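Local coordinates for protein D-glyceraldehyde dehydrogenase (NADP(+)) (Thermoplasma acidophilum, PDB 5IZD) that oxidises D-glyceraldehyde to glycerate with NADP(+) as the electron acceptor in the non-phosphorylated Entner-Doudoroff pathway, at residues L409-F414 / G431-N436. Residues are numbered along the deposited sequence; the frame is centred on the assembly and turned at random.
Sequences LASYLF and GELYVN
Tyr412 and Tyr434 run alongside each other across two parallel strands, their hydroxyl ends in the same sense. Their ring planes differ by 20°, but the centroids stand 5.2 Å apart, so the rings are slid past each other and barely overlap. CD2 of Tyr412 comes 3.5 Å from CB of Tyr434, and CE2 is as near to CD2. Both CB atoms leave the same face of the sheet, and in each residue CG is anti to the carbonyl carbon, which sends the rings the same way. The hydroxyls diverge in role, that of Tyr434 donating to Glu432 OE2 from above the carboxylate plane, that of Tyr412 bonding to Ile282 O. Glu432 OE1 is held by His447.

On the opposite face, Ser411 OG donates to Glu432 O at 2.8 Å, while Leu433 CD1 packs against Leu413 CB (3.9 Å); both leucines also touch Ala424 of helix 418-427. The backbone bonds follow parallel register: Tyr434 N to Ser411 O at 2.8 Å, Leu413 N to Tyr434 O, and Asn436 N to Leu413 O.

At the far end, Phe414 and Asn436 extend in opposite senses as they pass. Asn436 CA sits over one face of the ring, 3.8 Å from its centroid and 25° off the normal, a CH-pi contact; its ND2 bonds to Thr415 O. An alanine in place of Phe414 would probably leave Asn436 CA without its aromatic cover and open a gap toward Ala265 and Thr268 of helix 262-274.

These strands and helix 418-427 form a right-handed beta-alpha-beta unit of this aldehyde dehydrogenase. Strand 410-414 also pairs with strand 252-256, and strand 432-435 continues the sheet into a second subunit, whose Tyr474 meets Tyr434. The chemistry implies a buried seam of backbone bonds and paired polar groups among packed rings and aliphatic chains.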
ATOM      1  N   LEU A 409      12.165 -14.882 -17.563  1.00 27.74           N
ATOM      2  CA  LEU A 409      12.395 -13.495 -17.199  1.00 27.51           C
ATOM      3  C   LEU A 409      11.739 -12.549 -18.221  1.00 27.33           C
ATOM      4  O   LEU A 409      10.539 -12.246 -18.062  1.00 27.49           O
ATOM      5  CB  LEU A 409      13.851 -13.262 -16.880  1.00 27.65           C
ATOM      6  CG  LEU A 409      14.444 -11.863 -16.686  1.00 27.86           C
ATOM      7  CD1 LEU A 409      13.562 -10.948 -15.932  1.00 27.90           C
ATOM      8  CD2 LEU A 409      15.815 -11.953 -16.009  1.00 27.75           C
ATOM      9  N   ALA A 410      12.432 -12.157 -19.289  1.00 26.98           N
ATOM     10  CA  ALA A 410      11.862 -11.185 -20.240  1.00 26.82           C
ATOM     11  C   ALA A 410      11.233 -11.825 -21.454  1.00 26.87           C
ATOM     12  O   ALA A 410      11.453 -13.006 -21.732  1.00 26.84           O
ATOM     13  CB  ALA A 410      12.940 -10.231 -20.695  1.00 26.93           C
ATOM     14  N   SER A 411      10.456 -11.019 -22.169  1.00 26.79           N
ATOM     15  CA  SER A 411       9.773 -11.438 -23.366  1.00 27.08           C
ATOM     16  C   SER A 411       9.333 -10.168 -24.122  1.00 27.17           C
ATOM     17  O   SER A 411       9.280  -9.090 -23.508  1.00 26.93           O
ATOM     18  CB  SER A 411       8.557 -12.342 -23.007  1.00 27.18           C
ATOM     19  OG  SER A 411       7.610 -11.603 -22.264  1.00 26.98           O
ATOM     20  N   TYR A 412       9.087 -10.308 -25.433  1.00 27.51           N
ATOM     21  CA  TYR A 412       8.816  -9.195 -26.351  1.00 27.79           C
ATOM     22  C   TYR A 412       7.683  -9.573 -27.277  1.00 28.37           C
ATOM     23  O   TYR A 412       7.648 -10.699 -27.779  1.00 28.56           O
ATOM     24  CB  TYR A 412      10.051  -8.803 -27.201  1.00 27.88           C
ATOM     25  CG  TYR A 412      11.253  -8.420 -26.356  1.00 27.41           C
ATOM     26  CD1 TYR A 412      12.110  -9.381 -25.902  1.00 27.16           C
ATOM     27  CD2 TYR A 412      11.521  -7.096 -26.035  1.00 27.31           C
ATOM     28  CE1 TYR A 412      13.229  -9.056 -25.123  1.00 26.81           C
ATOM     29  CE2 TYR A 412      12.631  -6.747 -25.213  1.00 26.96           C
ATOM     30  CZ  TYR A 412      13.468  -7.731 -24.751  1.00 26.66           C
ATOM     31  OH  TYR A 412      14.511  -7.450 -23.909  1.00 26.26           O
ATOM     32  N   LEU A 413       6.794  -8.630 -27.537  1.00 28.67           N
ATOM     33  CA  LEU A 413       5.632  -8.890 -28.406  1.00 29.43           C
ATOM     34  C   LEU A 413       5.367  -7.676 -29.291  1.00 30.00           C
ATOM     35  O   LEU A 413       5.225  -6.589 -28.747  1.00 30.10           O
ATOM     36  CB  LEU A 413       4.404  -9.130 -27.512  1.00 29.26           C
ATOM     37  CG  LEU A 413       3.036  -9.256 -28.202  1.00 29.89           C
ATOM     38  CD1 LEU A 413       2.995 -10.440 -29.148  1.00 30.32           C
ATOM     39  CD2 LEU A 413       1.949  -9.348 -27.127  1.00 29.71           C
ATOM     40  N   PHE A 414       5.228  -7.849 -30.596  1.00 30.69           N
ATOM     41  CA  PHE A 414       4.848  -6.778 -31.481  1.00 31.34           C
ATOM     42  C   PHE A 414       3.539  -7.118 -32.157  1.00 32.34           C
ATOM     43  O   PHE A 414       3.448  -8.112 -32.864  1.00 32.82           O
ATOM     44  CB  PHE A 414       5.944  -6.491 -32.509  1.00 31.50           C
ATOM     45  CG  PHE A 414       7.061  -5.666 -31.928  1.00 30.90           C
ATOM     46  CD1 PHE A 414       7.949  -6.230 -31.039  1.00 30.24           C
ATOM     47  CD2 PHE A 414       7.127  -4.300 -32.169  1.00 31.08           C
ATOM     48  CE1 PHE A 414       8.918  -5.450 -30.410  1.00 29.86           C
ATOM     49  CE2 PHE A 414       8.093  -3.514 -31.565  1.00 30.63           C
ATOM     50  CZ  PHE A 414       8.967  -4.089 -30.666  1.00 30.07           C
ATOM     51  N   GLY A 431       8.328 -12.731 -16.334  1.00 26.93           N
ATOM     52  CA  GLY A 431       8.378 -11.598 -15.388  1.00 26.73           C
ATOM     53  C   GLY A 431       8.284 -10.248 -16.062  1.00 26.84           C
ATOM     54  O   GLY A 431       7.705  -9.318 -15.477  1.00 26.75           O
ATOM     55  N   GLU A 432       8.799 -10.140 -17.286  1.00 27.16           N
ATOM     56  CA  GLU A 432       8.689  -8.905 -18.067  1.00 27.60           C
ATOM     57  C   GLU A 432       8.207  -9.169 -19.487  1.00 27.81           C
ATOM     58  O   GLU A 432       8.744 -10.050 -20.181  1.00 27.52           O
ATOM     59  CB  GLU A 432      10.019  -8.131 -18.115  1.00 28.02           C
ATOM     60  CG  GLU A 432      10.596  -7.864 -16.749  1.00 28.20           C
ATOM     61  CD  GLU A 432      11.928  -7.151 -16.755  1.00 28.67           C
ATOM     62  OE1 GLU A 432      12.194  -6.539 -15.697  1.00 28.91           O
ATOM     63  OE2 GLU A 432      12.759  -7.258 -17.724  1.00 29.48           O
ATOM     64  N   LEU A 433       7.143  -8.446 -19.895  1.00 28.06           N
ATOM     65  CA  LEU A 433       6.676  -8.476 -21.266  1.00 28.61           C
ATOM     66  C   LEU A 433       6.817  -7.058 -21.840  1.00 28.86           C
ATOM     67  O   LEU A 433       6.195  -6.137 -21.347  1.00 29.18           O
ATOM     68  CB  LEU A 433       5.244  -9.031 -21.355  1.00 28.99           C
ATOM     69  CG  LEU A 433       4.578  -9.014 -22.730  1.00 29.63           C
ATOM     70  CD1 LEU A 433       5.235  -9.931 -23.746  1.00 29.83           C
ATOM     71  CD2 LEU A 433       3.105  -9.342 -22.577  1.00 30.19           C
ATOM     72  N   TYR A 434       7.626  -6.896 -22.873  1.00 29.03           N
ATOM     73  CA  TYR A 434       7.807  -5.646 -23.576  1.00 29.38           C
ATOM     74  C   TYR A 434       6.935  -5.672 -24.845  1.00 29.71           C
ATOM     75  O   TYR A 434       7.096  -6.498 -25.763  1.00 30.01           O
ATOM     76  CB  TYR A 434       9.315  -5.418 -23.915  1.00 29.70           C
ATOM     77  CG  TYR A 434      10.196  -5.240 -22.691  1.00 29.69           C
ATOM     78  CD1 TYR A 434      10.352  -3.990 -22.080  1.00 29.87           C
ATOM     79  CD2 TYR A 434      10.898  -6.325 -22.144  1.00 29.78           C
ATOM     80  CE1 TYR A 434      11.139  -3.826 -20.944  1.00 29.74           C
ATOM     81  CE2 TYR A 434      11.697  -6.174 -21.016  1.00 29.53           C
ATOM     82  CZ  TYR A 434      11.786  -4.925 -20.404  1.00 29.67           C
ATOM     83  OH  TYR A 434      12.583  -4.779 -19.281  1.00 29.72           O
ATOM     84  N   VAL A 435       5.998  -4.743 -24.898  1.00 29.61           N
ATOM     85  CA  VAL A 435       4.970  -4.711 -25.922  1.00 29.82           C
ATOM     86  C   VAL A 435       5.219  -3.492 -26.763  1.00 29.93           C
ATOM     87  O   VAL A 435       5.046  -2.379 -26.294  1.00 29.79           O
ATOM     88  CB  VAL A 435       3.564  -4.590 -25.283  1.00 29.89           C
ATOM     89  CG1 VAL A 435       2.507  -4.492 -26.375  1.00 30.55           C
ATOM     90  CG2 VAL A 435       3.286  -5.765 -24.350  1.00 29.54           C
ATOM     91  N   ASN A 436       5.613  -3.733 -28.014  1.00 30.21           N
ATOM     92  CA  ASN A 436       5.880  -2.715 -29.036  1.00 30.63           C
ATOM     93  C   ASN A 436       6.971  -1.732 -28.618  1.00 30.36           C
ATOM     94  O   ASN A 436       6.970  -0.559 -29.002  1.00 30.65           O
ATOM     95  CB  ASN A 436       4.590  -2.010 -29.474  1.00 31.18           C
ATOM     96  CG  ASN A 436       3.593  -2.972 -30.066  1.00 31.55           C
ATOM     97  OD1 ASN A 436       3.908  -3.869 -30.884  1.00 31.71           O
ATOM     98  ND2 ASN A 436       2.382  -2.794 -29.673  1.00 31.88           N
TER